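PDB 3GMG: uncharacterized protein Rv1825/MT1873 from Mycobacterium tuberculosis, which is of unknown function but belongs to the UPF0749 (DUF881) family and is probably a membrane-associated protein, represented here by its C-terminal part. Local coordinates for residues G32-D43 against R135-V146. Numbering follows the deposited sequence. Where two conformers were deposited one is given.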
# COMPACT_ATOMS: atom_id res chain seq x y z
N GLY A 32 1.06 -17.97 -6.39
CA GLY A 32 2.49 -18.02 -6.21
C GLY A 32 3.26 -17.49 -7.40
O GLY A 32 2.72 -17.30 -8.50
N ALA A 33 4.54 -17.25 -7.18
CA ALA A 33 5.45 -16.77 -8.20
C ALA A 33 6.81 -17.40 -8.04
O ALA A 33 7.19 -17.83 -6.94
CB ALA A 33 5.58 -15.27 -8.12
N THR A 34 7.53 -17.46 -9.14
CA THR A 34 8.90 -17.94 -9.15
C THR A 34 9.75 -17.09 -10.09
O THR A 34 9.24 -16.49 -11.05
CB THR A 34 8.93 -19.43 -9.56
OG1 THR A 34 10.25 -19.93 -9.43
CG2 THR A 34 8.45 -19.64 -10.98
N GLY A 35 11.03 -16.98 -9.79
CA GLY A 35 11.97 -16.27 -10.62
C GLY A 35 13.27 -16.07 -9.88
O GLY A 35 13.41 -16.54 -8.73
N PRO A 36 14.24 -15.39 -10.48
CA PRO A 36 15.47 -15.10 -9.76
C PRO A 36 15.19 -14.20 -8.58
O PRO A 36 14.18 -13.51 -8.56
CB PRO A 36 16.33 -14.38 -10.80
CG PRO A 36 15.37 -13.85 -11.76
CD PRO A 36 14.22 -14.76 -11.81
N GLY A 37 16.06 -14.20 -7.59
CA GLY A 37 15.87 -13.31 -6.49
C GLY A 37 16.93 -13.49 -5.40
O GLY A 37 18.05 -13.93 -5.65
N VAL A 38 16.50 -13.23 -4.17
CA VAL A 38 17.35 -13.43 -3.00
C VAL A 38 16.58 -14.12 -1.89
O VAL A 38 15.35 -14.06 -1.84
CB VAL A 38 17.94 -12.13 -2.45
CG1 VAL A 38 18.83 -11.48 -3.50
CG2 VAL A 38 16.82 -11.16 -1.97
N MET A 39 17.34 -14.82 -1.04
CA MET A 39 16.88 -15.26 0.27
C MET A 39 17.72 -14.54 1.30
O MET A 39 18.96 -14.57 1.26
CB MET A 39 17.03 -16.76 0.42
CG MET A 39 16.61 -17.31 1.79
SD MET A 39 16.58 -19.15 1.97
CE MET A 39 18.30 -19.43 1.84
N ILE A 40 17.03 -13.90 2.23
CA ILE A 40 17.64 -13.13 3.29
C ILE A 40 17.34 -13.84 4.59
O ILE A 40 16.18 -14.08 4.91
CB ILE A 40 17.04 -11.72 3.36
CG1 ILE A 40 17.18 -11.01 2.01
CG2 ILE A 40 17.68 -10.91 4.51
CD1 ILE A 40 16.23 -9.90 1.79
N THR A 41 18.39 -14.20 5.32
CA THR A 41 18.24 -14.78 6.66
C THR A 41 18.61 -13.73 7.70
O THR A 41 19.63 -13.06 7.57
CB THR A 41 19.13 -15.98 6.83
OG1 THR A 41 18.84 -16.93 5.80
CG2 THR A 41 18.91 -16.60 8.20
N ILE A 42 17.76 -13.57 8.71
CA ILE A 42 18.04 -12.68 9.83
C ILE A 42 18.07 -13.50 11.12
O ILE A 42 17.03 -14.07 11.52
CB ILE A 42 16.99 -11.56 9.97
CG1 ILE A 42 17.02 -10.66 8.73
CG2 ILE A 42 17.29 -10.72 11.22
CD1 ILE A 42 15.99 -9.56 8.71
N ASP A 43 19.25 -13.61 11.70
CA ASP A 43 19.40 -14.22 13.02
C ASP A 43 19.38 -13.09 14.04
O ASP A 43 20.09 -12.09 13.89
CB ASP A 43 20.69 -15.01 13.11
CG ASP A 43 20.72 -15.95 14.32
OD1 ASP A 43 19.84 -16.84 14.42
OD2 ASP A 43 21.62 -15.80 15.15
N ARG A 135 22.55 -10.80 12.80
CA ARG A 135 23.32 -11.07 11.58
C ARG A 135 22.34 -11.22 10.43
O ARG A 135 21.31 -11.83 10.63
CB ARG A 135 24.06 -12.41 11.70
CG ARG A 135 25.55 -12.32 11.92
CD ARG A 135 26.23 -13.54 11.30
NE ARG A 135 25.53 -14.80 11.58
CZ ARG A 135 25.48 -15.82 10.73
NH1 ARG A 135 26.08 -15.71 9.56
NH2 ARG A 135 24.83 -16.94 11.04
N MET A 136 22.71 -10.74 9.26
CA MET A 136 21.97 -10.98 8.04
C MET A 136 22.85 -11.73 7.06
O MET A 136 24.02 -11.39 6.90
CB MET A 136 21.53 -9.65 7.40
CG MET A 136 20.66 -9.77 6.13
SD MET A 136 20.22 -8.13 5.32
CE MET A 136 18.93 -7.59 6.45
N VAL A 137 22.29 -12.75 6.42
CA VAL A 137 22.93 -13.45 5.29
C VAL A 137 22.04 -13.21 4.06
O VAL A 137 20.83 -13.39 4.11
CB VAL A 137 23.07 -14.96 5.54
CG1 VAL A 137 23.71 -15.66 4.33
CG2 VAL A 137 23.88 -15.21 6.82
N VAL A 138 22.66 -12.81 2.95
CA VAL A 138 21.96 -12.53 1.70
C VAL A 138 22.43 -13.50 0.64
O VAL A 138 23.60 -13.48 0.25
CB VAL A 138 22.26 -11.08 1.24
CG1 VAL A 138 21.53 -10.77 -0.04
CG2 VAL A 138 21.86 -10.08 2.31
N GLN A 139 21.54 -14.37 0.19
CA GLN A 139 21.86 -15.37 -0.83
C GLN A 139 21.17 -15.00 -2.15
O GLN A 139 19.95 -15.05 -2.26
CB GLN A 139 21.41 -16.76 -0.36
CG GLN A 139 21.59 -17.87 -1.39
CD GLN A 139 23.05 -18.19 -1.60
OE1 GLN A 139 23.71 -18.72 -0.70
NE2 GLN A 139 23.60 -17.81 -2.76
N GLN A 140 21.96 -14.68 -3.16
CA GLN A 140 21.44 -14.53 -4.51
C GLN A 140 21.15 -15.90 -5.09
O GLN A 140 21.91 -16.87 -4.87
CB GLN A 140 22.43 -13.78 -5.40
CG GLN A 140 22.68 -12.36 -4.94
CD GLN A 140 23.64 -11.59 -5.84
OE1 GLN A 140 23.56 -11.68 -7.06
NE2 GLN A 140 24.54 -10.83 -5.24
N ALA A 141 20.07 -16.01 -5.85
CA ALA A 141 19.65 -17.29 -6.38
C ALA A 141 19.03 -17.15 -7.76
O ALA A 141 18.25 -16.23 -8.03
CB ALA A 141 18.66 -17.97 -5.42
N ASP A 142 19.34 -18.09 -8.64
CA ASP A 142 18.74 -18.10 -9.96
C ASP A 142 17.24 -18.43 -9.91
O ASP A 142 16.50 -18.11 -10.84
CB ASP A 142 19.47 -19.08 -10.87
CG ASP A 142 20.86 -18.60 -11.26
OD1 ASP A 142 21.19 -17.41 -11.08
OD2 ASP A 142 21.64 -19.44 -11.77
N ARG A 143 16.78 -19.05 -8.83
CA ARG A 143 15.37 -19.35 -8.64
C ARG A 143 14.99 -19.29 -7.17
O ARG A 143 15.57 -19.97 -6.34
CB ARG A 143 15.01 -20.75 -9.14
CG ARG A 143 13.58 -21.15 -8.88
CD ARG A 143 13.24 -22.52 -9.45
NE ARG A 143 11.98 -22.99 -8.91
CZ ARG A 143 11.53 -24.23 -9.03
NH1 ARG A 143 12.25 -25.14 -9.70
NH2 ARG A 143 10.37 -24.56 -8.49
N VAL A 144 13.96 -18.50 -6.90
CA VAL A 144 13.33 -18.38 -5.59
C VAL A 144 11.84 -18.60 -5.80
O VAL A 144 11.28 -18.10 -6.78
CB VAL A 144 13.58 -16.95 -5.06
CG1 VAL A 144 12.73 -16.66 -3.82
CG2 VAL A 144 15.06 -16.73 -4.79
N ASP A 145 11.19 -19.35 -4.92
CA ASP A 145 9.75 -19.59 -5.00
C ASP A 145 8.99 -18.88 -3.89
O ASP A 145 9.32 -19.05 -2.72
CB ASP A 145 9.42 -21.08 -4.93
CG ASP A 145 9.90 -21.88 -6.16
OD1 ASP A 145 10.47 -21.32 -7.11
OD2 ASP A 145 9.72 -23.12 -6.12
N VAL A 146 8.00 -18.08 -4.26
CA VAL A 146 7.13 -17.38 -3.33
C VAL A 146 5.77 -18.03 -3.46
O VAL A 146 5.05 -17.79 -4.43
CB VAL A 146 7.07 -15.87 -3.64
CG1 VAL A 146 5.93 -15.20 -2.85
CG2 VAL A 146 8.42 -15.22 -3.32
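Met136 packs against Ile40 and Ile42 on the tight side of this antiparallel pairing. Its CG sits 3.6 Å from CG2 of Ile40, and the two side chains cross at a slant. The Met136 chain leaves with CG anti to the backbone N (chi1 -177°) and bends only at its last torsion. That bend brings CE within 4.2 Å of CD1 of Ile42, which lies alongside and points the same way. Val38 and Val138 continue this face more loosely. Helix 51-63 packs on Ile40 and Ile42, and helix 112-119 on Val38. Residues 37-43 and 135-141 belong to an antiparallel sheet backed by helices, with 135-141 as an outermost strand within the chain. Between Gly35 and Gly37 the register slips by one residue, a beta bulge. Both segments turn a corner here, at Pro36 and Asp142, and pair again as 33-35 with 143-146. Val144 reaches across the corner, its CG2 3.8 Å from the backbone N of Val38. The other face of the long pair is looser. Met39 and Gln139, Thr41 and Val137, and Asp43 and Arg135 meet there mainly through backbone hydrogen bonds, and several of these side chains lie on the surface. Beyond the corner, on the face of Thr34 and Asp145, the side-chain contact is polar. Thr34 OG1 donates to Asp145 OD1 at 2.7 Å, on the anti side and 32° out of the carboxylate plane. Arg143 grips the same carboxylate side-on in a salt bridge within 143-146, with NH2 2.8 Å from Asp145 OD2. Asp145 OD1 thus accepts from both Thr34 OG1 and Arg143 NE. Thr34 also pairs with a strand of the second subunit, which carries the sheet across the interface.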